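Local coordinates for protein alpha-1,2-Mannosidase (Trichoderma reesei, PDB 1HCU) that probably trims alpha-1,2-linked mannose residues from high-mannose N-glycans as a calcium-dependent family 47 glycosyl hydrolase, at residues F35-D39 with R51-S57; A22-W27 with W453-L458; A217-L221 with S275-L280. All blocks are in the same frame, centred on the assembly; numbering follows the deposited sequence.

Contact 1: residues F35-D39 with R51-S57; sequences FPHDD and RNGWGSS
The carboxylate of Asp38 is wrapped by backbone N-H groups of residues 51-57, which form a type I' beta turn from Arg51 to Trp54 and then the start of helix 56-67. OD1 takes the helix end. Gly55 N meets Asp38 OD1 nearly end-on at 2.7 Å. Ser56 N gives Asp38 OD1 a nearly straight bond of 2.8 Å from the anti side (N-H...O 172°). OD2 takes the turn. Asp38 OD2 receives Gly53 N on its syn lone pair at 2.7 Å, while Arg51 N adds a weak bond to OD2. Turned beside its own backbone N (chi1 -60°), the carboxylate faces both groups of donors. The buried carboxylate is thus met by peptide N-H groups, which with the helix start would probably stabilise a negative charge.

The backbone O of Asp38 is gripped twice by Ser57, through N at 2.9 Å and OG at 2.7 Å. Water 1 bridges Asp39 OD1 and Ser56 OG, and that hydroxyl also bonds Ser451 of helix 451-465.

Further out, Asp49 bonds Asp38 N and His37 ND1. A classic beta bulge sets Asp38 and Asp39 opposite Asp48. The side chain of Arg51 leads away to Glu100, a predicted proton donor, so the turn that binds Asp38 also carries a neighbour of the probable active site. A CB on Gly55, at the N-cap, would press on the carbonyl O of Trp54 and on Pro36 O, which already lies 3.1 Å from Gly55 CA.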
loop_
_atom_site.group_PDB
_atom_site.type_symbol
_atom_site.label_atom_id
_atom_site.label_comp_id
_atom_site.label_asym_id
_atom_site.label_seq_id
_atom_site.Cartn_x
_atom_site.Cartn_y
_atom_site.Cartn_z
ATOM N N PHE A 35 -3.859 -21.987 5.816
ATOM C CA PHE A 35 -5.181 -21.590 6.287
ATOM C C PHE A 35 -5.578 -22.367 7.549
ATOM O O PHE A 35 -5.326 -23.570 7.654
ATOM C CB PHE A 35 -6.197 -21.817 5.169
ATOM C CG PHE A 35 -7.581 -21.349 5.497
ATOM C CD1 PHE A 35 -8.569 -22.261 5.863
ATOM C CD2 PHE A 35 -7.905 -19.994 5.431
ATOM C CE1 PHE A 35 -9.860 -21.832 6.154
ATOM C CE2 PHE A 35 -9.196 -19.552 5.724
ATOM C CZ PHE A 35 -10.177 -20.473 6.086
ATOM N N PRO A 36 -6.201 -21.691 8.535
ATOM C CA PRO A 36 -6.578 -20.274 8.605
ATOM C C PRO A 36 -5.502 -19.363 9.196
ATOM O O PRO A 36 -5.802 -18.254 9.626
ATOM C CB PRO A 36 -7.828 -20.281 9.495
ATOM C CG PRO A 36 -8.215 -21.744 9.619
ATOM C CD PRO A 36 -6.895 -22.444 9.591
ATOM N N HIS A 37 -4.259 -19.827 9.242
ATOM C CA HIS A 37 -3.180 -19.007 9.784
ATOM C C HIS A 37 -2.957 -17.804 8.869
ATOM O O HIS A 37 -3.516 -17.746 7.776
ATOM C CB HIS A 37 -1.912 -19.843 9.925
ATOM C CG HIS A 37 -2.030 -20.931 10.950
ATOM N ND1 HIS A 37 -1.971 -20.689 12.306
ATOM C CD2 HIS A 37 -2.254 -22.261 10.817
ATOM C CE1 HIS A 37 -2.154 -21.820 12.963
ATOM N NE2 HIS A 37 -2.329 -22.789 12.083
ATOM N N ASP A 38 -2.149 -16.846 9.299
ATOM C CA ASP A 38 -1.935 -15.645 8.499
ATOM C C ASP A 38 -1.192 -15.797 7.175
ATOM O O ASP A 38 -1.702 -15.388 6.130
ATOM C CB ASP A 38 -1.243 -14.561 9.336
ATOM C CG ASP A 38 -2.057 -14.149 10.543
ATOM O OD1 ASP A 38 -3.288 -13.976 10.415
ATOM O OD2 ASP A 38 -1.465 -13.987 11.627
ATOM N N ASP A 39 0.006 -16.370 7.205
ATOM C CA ASP A 39 0.792 -16.495 5.981
ATOM C C ASP A 39 1.386 -17.874 5.713
ATOM O O ASP A 39 1.670 -18.642 6.627
ATOM C CB ASP A 39 1.931 -15.469 5.982
ATOM C CG ASP A 39 1.445 -14.049 6.178
ATOM O OD1 ASP A 39 0.680 -13.551 5.329
ATOM O OD2 ASP A 39 1.828 -13.425 7.185
ATOM N N ARG A 51 0.273 -11.615 11.707
ATOM C CA ARG A 51 -0.895 -10.751 11.766
ATOM C C ARG A 51 -1.833 -11.173 12.894
ATOM O O ARG A 51 -3.055 -11.219 12.724
ATOM C CB ARG A 51 -1.622 -10.797 10.420
ATOM C CG ARG A 51 -1.807 -9.448 9.718
ATOM C CD ARG A 51 -0.499 -8.657 9.572
ATOM N NE ARG A 51 -0.191 -7.915 10.791
ATOM C CZ ARG A 51 0.981 -7.352 11.057
ATOM N NH1 ARG A 51 1.980 -7.433 10.183
ATOM N NH2 ARG A 51 1.158 -6.729 12.214
ATOM N N ASN A 52 -1.252 -11.501 14.041
ATOM C CA ASN A 52 -2.030 -11.889 15.214
ATOM C C ASN A 52 -2.892 -13.153 15.058
ATOM O O ASN A 52 -3.769 -13.413 15.878
ATOM C CB ASN A 52 -2.901 -10.705 15.653
ATOM C CG ASN A 52 -2.078 -9.475 15.975
ATOM O OD1 ASN A 52 -1.274 -9.485 16.900
ATOM N ND2 ASN A 52 -2.262 -8.416 15.199
ATOM N N GLY A 53 -2.644 -13.927 14.006
ATOM C CA GLY A 53 -3.382 -15.159 13.810
ATOM C C GLY A 53 -4.856 -15.070 13.449
ATOM O O GLY A 53 -5.614 -16.011 13.703
ATOM N N TRP A 54 -5.272 -13.956 12.858
ATOM C CA TRP A 54 -6.660 -13.799 12.466
ATOM C C TRP A 54 -6.924 -14.287 11.035
ATOM O O TRP A 54 -8.063 -14.264 10.573
ATOM C CB TRP A 54 -7.107 -12.333 12.617
ATOM C CG TRP A 54 -7.317 -11.906 14.054
ATOM C CD1 TRP A 54 -7.988 -12.600 15.029
ATOM C CD2 TRP A 54 -6.876 -10.684 14.665
ATOM N NE1 TRP A 54 -7.989 -11.887 16.207
ATOM C CE2 TRP A 54 -7.316 -10.708 16.013
ATOM C CE3 TRP A 54 -6.154 -9.573 14.208
ATOM C CZ2 TRP A 54 -7.056 -9.662 16.907
ATOM C CZ3 TRP A 54 -5.896 -8.530 15.100
ATOM C CH2 TRP A 54 -6.348 -8.587 16.436
ATOM N N GLY A 55 -5.884 -14.735 10.337
ATOM C CA GLY A 55 -6.070 -15.215 8.975
ATOM C C GLY A 55 -5.811 -14.138 7.937
ATOM O O GLY A 55 -6.584 -13.958 6.991
ATOM N N SER A 56 -4.705 -13.433 8.120
ATOM C CA SER A 56 -4.285 -12.347 7.253
ATOM C C SER A 56 -4.469 -12.595 5.745
ATOM O O SER A 56 -5.235 -11.885 5.088
ATOM C CB SER A 56 -2.815 -12.020 7.560
ATOM O OG SER A 56 -2.410 -10.821 6.932
ATOM N N SER A 57 -3.778 -13.595 5.198
ATOM C CA SER A 57 -3.881 -13.892 3.769
ATOM C C SER A 57 -5.306 -14.133 3.268
ATOM O O SER A 57 -5.636 -13.764 2.143
ATOM C CB SER A 57 -3.005 -15.099 3.402
ATOM O OG SER A 57 -1.630 -14.792 3.541
HETATM O O HOH W 1 0.391 -11.125 6.457
#

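Contact 2: residues A22-W27 with W453-L458; sequences AFQTSW and WFAEAL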
loop_
_atom_site.group_PDB
_atom_site.type_symbol
_atom_site.label_atom_id
_atom_site.label_comp_id
_atom_site.label_asym_id
_atom_site.label_seq_id
_atom_site.Cartn_x
_atom_site.Cartn_y
_atom_site.Cartn_z
ATOM N N ALA A 22 -1.798 -17.291 -11.390
ATOM C CA ALA A 22 -0.814 -17.155 -10.310
ATOM C C ALA A 22 -1.528 -17.013 -8.969
ATOM O O ALA A 22 -1.055 -17.510 -7.939
ATOM C CB ALA A 22 0.086 -15.945 -10.548
ATOM N N PHE A 23 -2.670 -16.331 -8.981
ATOM C CA PHE A 23 -3.450 -16.155 -7.764
ATOM C C PHE A 23 -4.026 -17.512 -7.345
ATOM O O PHE A 23 -3.953 -17.884 -6.173
ATOM C CB PHE A 23 -4.568 -15.123 -7.996
ATOM C CG PHE A 23 -5.436 -14.877 -6.787
ATOM C CD1 PHE A 23 -6.489 -15.739 -6.482
ATOM C CD2 PHE A 23 -5.190 -13.794 -5.945
ATOM C CE1 PHE A 23 -7.284 -15.531 -5.356
ATOM C CE2 PHE A 23 -5.981 -13.575 -4.809
ATOM C CZ PHE A 23 -7.033 -14.447 -4.515
ATOM N N GLN A 24 -4.576 -18.251 -8.309
ATOM C CA GLN A 24 -5.158 -19.569 -8.044
ATOM C C GLN A 24 -4.150 -20.492 -7.345
ATOM O O GLN A 24 -4.455 -21.109 -6.319
ATOM C CB GLN A 24 -5.619 -20.212 -9.363
ATOM C CG GLN A 24 -6.352 -21.543 -9.194
ATOM C CD GLN A 24 -7.735 -21.378 -8.597
ATOM O OE1 GLN A 24 -8.167 -22.187 -7.785
ATOM N NE2 GLN A 24 -8.437 -20.333 -9.004
ATOM N N THR A 25 -2.948 -20.569 -7.914
ATOM C CA THR A 25 -1.869 -21.390 -7.372
ATOM C C THR A 25 -1.547 -20.970 -5.926
ATOM O O THR A 25 -1.539 -21.797 -5.001
ATOM C CB THR A 25 -0.612 -21.246 -8.259
ATOM O OG1 THR A 25 -0.921 -21.693 -9.587
ATOM C CG2 THR A 25 0.540 -22.055 -7.709
ATOM N N SER A 26 -1.289 -19.677 -5.746
ATOM C CA SER A 26 -0.983 -19.111 -4.438
ATOM C C SER A 26 -2.082 -19.460 -3.422
ATOM O O SER A 26 -1.793 -19.847 -2.287
ATOM C CB SER A 26 -0.840 -17.591 -4.561
ATOM O OG SER A 26 0.118 -17.258 -5.558
ATOM N N TRP A 27 -3.342 -19.341 -3.838
ATOM C CA TRP A 27 -4.447 -19.662 -2.944
ATOM C C TRP A 27 -4.501 -21.138 -2.556
ATOM O O TRP A 27 -4.598 -21.464 -1.373
ATOM C CB TRP A 27 -5.788 -19.260 -3.555
ATOM C CG TRP A 27 -6.935 -19.695 -2.688
ATOM C CD1 TRP A 27 -7.754 -20.776 -2.882
ATOM C CD2 TRP A 27 -7.320 -19.118 -1.438
ATOM N NE1 TRP A 27 -8.619 -20.907 -1.825
ATOM C CE2 TRP A 27 -8.376 -19.903 -0.923
ATOM C CE3 TRP A 27 -6.873 -18.016 -0.698
ATOM C CZ2 TRP A 27 -8.992 -19.621 0.300
ATOM C CZ3 TRP A 27 -7.489 -17.736 0.524
ATOM C CH2 TRP A 27 -8.536 -18.536 1.007
ATOM N N TRP A 453 0.620 -9.983 -1.222
ATOM C CA TRP A 453 0.858 -10.593 -2.525
ATOM C C TRP A 453 -0.549 -10.828 -3.086
ATOM O O TRP A 453 -0.830 -10.508 -4.241
ATOM C CB TRP A 453 1.608 -11.911 -2.356
ATOM C CG TRP A 453 1.672 -12.783 -3.580
ATOM C CD1 TRP A 453 1.222 -14.067 -3.685
ATOM C CD2 TRP A 453 2.274 -12.466 -4.846
ATOM N NE1 TRP A 453 1.508 -14.573 -4.932
ATOM C CE2 TRP A 453 2.153 -13.612 -5.664
ATOM C CE3 TRP A 453 2.907 -11.328 -5.365
ATOM C CZ2 TRP A 453 2.642 -13.656 -6.973
ATOM C CZ3 TRP A 453 3.392 -11.369 -6.668
ATOM C CH2 TRP A 453 3.256 -12.530 -7.458
ATOM N N PHE A 454 -1.435 -11.355 -2.241
ATOM C CA PHE A 454 -2.820 -11.619 -2.618
ATOM C C PHE A 454 -3.631 -10.346 -2.844
ATOM O O PHE A 454 -4.335 -10.212 -3.845
ATOM C CB PHE A 454 -3.550 -12.419 -1.530
ATOM C CG PHE A 454 -3.167 -13.863 -1.468
ATOM C CD1 PHE A 454 -2.420 -14.352 -0.400
ATOM C CD2 PHE A 454 -3.561 -14.742 -2.473
ATOM C CE1 PHE A 454 -2.071 -15.692 -0.333
ATOM C CE2 PHE A 454 -3.216 -16.086 -2.416
ATOM C CZ PHE A 454 -2.470 -16.563 -1.346
ATOM N N ALA A 455 -3.527 -9.414 -1.906
ATOM C CA ALA A 455 -4.298 -8.182 -1.974
ATOM C C ALA A 455 -3.849 -7.116 -2.955
ATOM O O ALA A 455 -4.680 -6.438 -3.560
ATOM C CB ALA A 455 -4.388 -7.568 -0.579
ATOM N N GLU A 456 -2.541 -6.974 -3.124
ATOM C CA GLU A 456 -2.021 -5.907 -3.969
ATOM C C GLU A 456 -1.316 -6.253 -5.273
ATOM O O GLU A 456 -1.768 -5.883 -6.349
ATOM C CB GLU A 456 -1.087 -5.037 -3.129
ATOM C CG GLU A 456 -1.695 -4.516 -1.839
ATOM C CD GLU A 456 -0.841 -3.418 -1.216
ATOM O OE1 GLU A 456 -0.172 -3.678 -0.190
ATOM O OE2 GLU A 456 -0.834 -2.298 -1.767
ATOM N N ALA A 457 -0.180 -6.927 -5.175
ATOM C CA ALA A 457 0.561 -7.265 -6.372
ATOM C C ALA A 457 -0.314 -7.949 -7.417
ATOM O O ALA A 457 -0.364 -7.511 -8.563
ATOM C CB ALA A 457 1.748 -8.137 -6.025
ATOM N N LEU A 458 -1.022 -9.005 -7.025
ATOM C CA LEU A 458 -1.866 -9.737 -7.973
ATOM C C LEU A 458 -3.112 -8.956 -8.401
ATOM O O LEU A 458 -3.633 -9.152 -9.501
ATOM C CB LEU A 458 -2.249 -11.105 -7.385
ATOM C CG LEU A 458 -1.082 -12.103 -7.249
ATOM C CD1 LEU A 458 -1.552 -13.387 -6.551
ATOM C CD2 LEU A 458 -0.539 -12.442 -8.633
#
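Phe454 drives its ring edge toward the face of Phe23, in an offset edge-to-face pair between two nearly antiparallel helices of the family 47 alpha/alpha barrel. The segments of helices 13-33 and 451-465 run at 165° to each other, and their short axes approach to 10.9 Å. The two ring planes stand at 82°, and Phe454 CD2 comes within 3.6 Å of Phe23 CE2. The Phe454 edge also meets the backbone of helix 13-33, at Ser26 O and Trp27 N, both in the ring plane. Its CE2 lies 3.5 Å from Ser26 CB.

Leu458 packs beside this pair. Its CD1 rests on CA and CD2 of Phe23, and its CD2 meets Ala22 CB. Within its own helix, CG of Leu458 lies over the centre of one face of the Trp453 ring.

Ser26 supplies the polar link. With OG turned beside its backbone N (chi1 -54°), the hydroxyl donates to Ala22 O at 2.7 Å and accepts from the indole. An alanine here would remove that acceptor and is likely to leave the buried Trp453 N-H without its mate. Trp453 NE1 lies 3.1 Å from Ser26 OG, which sits close to the indole plane.

Contact 3: residues A217-L221 with S275-L280; sequences AWPGL and STIGHL
Residues 218-221 form a type II beta turn, closed by a bond from Leu221 N to Trp218 O, and the turn lies against residues 275-280 of helix 263-280.

Trp218 and His279 stack face to face. The five-membered ring of the indole and the imidazole are 3.6 Å apart between centroids, with planes at 8°. The imidazole is centred over Trp218 NE1. CB of His279 covers the other half of the indole, in a CH-pi contact 3.7 Å from the centroid of the six-membered ring. One histidine thus spans both rings.

Beside the stack, Ser275 OG donates to Pro219 O at 2.7 Å, in the carbonyl plane and on a lone pair. This ties the middle of the turn to the helix. OG lies beside the backbone N of Ser275 (chi1 -75°).

Leu221 forms the buried side. CD1 packs on Ser275 CB and meets Leu280 CD1 tip to tip, while CD2 lies 3.7 Å from Thr276 CG2. The contact joins the loop between helix 196-209 and strand 225-227 to helix 263-280, with the stack on the more exposed side. On the inner side, Tyr296 of strand 292-297 touches both Leu221 and Leu280, and Phe316 of helix 312-323 touches Thr276.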
loop_
_atom_site.group_PDB
_atom_site.type_symbol
_atom_site.label_atom_id
_atom_site.label_comp_id
_atom_site.label_asym_id
_atom_site.label_seq_id
_atom_site.Cartn_x
_atom_site.Cartn_y
_atom_site.Cartn_z
ATOM N N ALA A 217 9.980 21.105 7.023
ATOM C CA ALA A 217 11.175 21.197 6.192
ATOM C C ALA A 217 10.820 22.121 5.045
ATOM O O ALA A 217 11.598 22.995 4.660
ATOM C CB ALA A 217 11.556 19.834 5.666
ATOM N N TRP A 218 9.624 21.905 4.510
ATOM C CA TRP A 218 9.085 22.689 3.410
ATOM C C TRP A 218 7.577 22.654 3.586
ATOM O O TRP A 218 7.045 21.751 4.218
ATOM C CB TRP A 218 9.477 22.077 2.059
ATOM C CG TRP A 218 10.846 22.481 1.584
ATOM C CD1 TRP A 218 11.236 23.721 1.160
ATOM C CD2 TRP A 218 12.009 21.648 1.509
ATOM N NE1 TRP A 218 12.571 23.711 0.829
ATOM C CE2 TRP A 218 13.070 22.453 1.033
ATOM C CE3 TRP A 218 12.259 20.296 1.800
ATOM C CZ2 TRP A 218 14.362 21.953 0.841
ATOM C CZ3 TRP A 218 13.545 19.799 1.609
ATOM C CH2 TRP A 218 14.578 20.628 1.134
ATOM N N PRO A 219 6.870 23.643 3.033
ATOM C CA PRO A 219 5.409 23.680 3.164
ATOM C C PRO A 219 4.784 22.330 2.804
ATOM O O PRO A 219 4.981 21.821 1.701
ATOM C CB PRO A 219 5.009 24.797 2.200
ATOM C CG PRO A 219 6.208 25.721 2.233
ATOM C CD PRO A 219 7.361 24.743 2.181
ATOM N N GLY A 220 4.046 21.745 3.740
ATOM C CA GLY A 220 3.415 20.464 3.474
ATOM C C GLY A 220 4.264 19.251 3.829
ATOM O O GLY A 220 3.730 18.159 4.013
ATOM N N LEU A 221 5.579 19.435 3.922
ATOM C CA LEU A 221 6.482 18.341 4.265
ATOM C C LEU A 221 6.758 18.344 5.766
ATOM O O LEU A 221 7.711 18.972 6.250
ATOM C CB LEU A 221 7.788 18.454 3.469
ATOM C CG LEU A 221 7.555 18.324 1.959
ATOM C CD1 LEU A 221 8.877 18.401 1.198
ATOM C CD2 LEU A 221 6.852 16.995 1.672
ATOM N N SER A 275 5.882 20.714 -3.024
ATOM C CA SER A 275 7.169 20.747 -2.349
ATOM C C SER A 275 8.077 19.567 -2.709
ATOM O O SER A 275 9.286 19.743 -2.799
ATOM C CB SER A 275 6.988 20.811 -0.825
ATOM O OG SER A 275 6.598 22.102 -0.422
ATOM N N THR A 276 7.529 18.371 -2.913
ATOM C CA THR A 276 8.412 17.258 -3.251
ATOM C C THR A 276 8.875 17.390 -4.697
ATOM O O THR A 276 9.964 16.951 -5.052
ATOM C CB THR A 276 7.750 15.869 -3.023
ATOM O OG1 THR A 276 7.122 15.410 -4.224
ATOM C CG2 THR A 276 6.732 15.953 -1.912
ATOM N N ILE A 277 8.054 18.026 -5.523
ATOM C CA ILE A 277 8.402 18.231 -6.915
ATOM C C ILE A 277 9.524 19.253 -7.050
ATOM O O ILE A 277 10.435 19.075 -7.858
ATOM C CB ILE A 277 7.184 18.709 -7.734
ATOM C CG1 ILE A 277 6.192 17.559 -7.904
ATOM C CG2 ILE A 277 7.633 19.207 -9.109
ATOM C CD1 ILE A 277 4.968 17.924 -8.711
ATOM N N GLY A 278 9.472 20.316 -6.253
ATOM C CA GLY A 278 10.503 21.335 -6.335
ATOM C C GLY A 278 11.727 21.090 -5.466
ATOM O O GLY A 278 12.763 21.717 -5.668
ATOM N N HIS A 279 11.635 20.161 -4.518
ATOM C CA HIS A 279 12.757 19.924 -3.612
ATOM C C HIS A 279 13.207 18.471 -3.411
ATOM O O HIS A 279 14.366 18.227 -3.105
ATOM C CB HIS A 279 12.425 20.530 -2.248
ATOM C CG HIS A 279 11.992 21.962 -2.310
ATOM N ND1 HIS A 279 12.854 22.991 -2.626
ATOM C CD2 HIS A 279 10.786 22.539 -2.090
ATOM C CE1 HIS A 279 12.199 24.138 -2.596
ATOM N NE2 HIS A 279 10.942 23.891 -2.275
ATOM N N LEU A 280 12.298 17.514 -3.575
ATOM C CA LEU A 280 12.638 16.106 -3.378
ATOM C C LEU A 280 12.993 15.388 -4.682
ATOM O O LEU A 280 13.648 14.342 -4.655
ATOM C CB LEU A 280 11.489 15.371 -2.675
ATOM C CG LEU A 280 11.102 15.853 -1.260
ATOM C CD1 LEU A 280 10.093 14.889 -0.652
ATOM C CD2 LEU A 280 12.337 15.919 -0.377
#

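Contacts 1 and 2 are neighbours, with centres 15 Å apart. They touch where Ser57 CB packs on Phe454 CE1 at 3.9 Å. Contact 2 joins residues near both ends of the chain, and contacts 1 and 3 are nested within the loop it closes. Contact 3 is on the opposite side of the chain's centre from both, its centre 39 Å from that of contact 1 and 36 Å from that of contact 2. Each contact has a predicted active-site residue nearby. Between side chains, Arg51 is about 3 Å from Glu100, Trp453 about 10 Å from Glu393 and Leu280 about 11 Å from Asp245. Those of Arg51 and Trp453 each lie about 13 Å from the bound calcium ion.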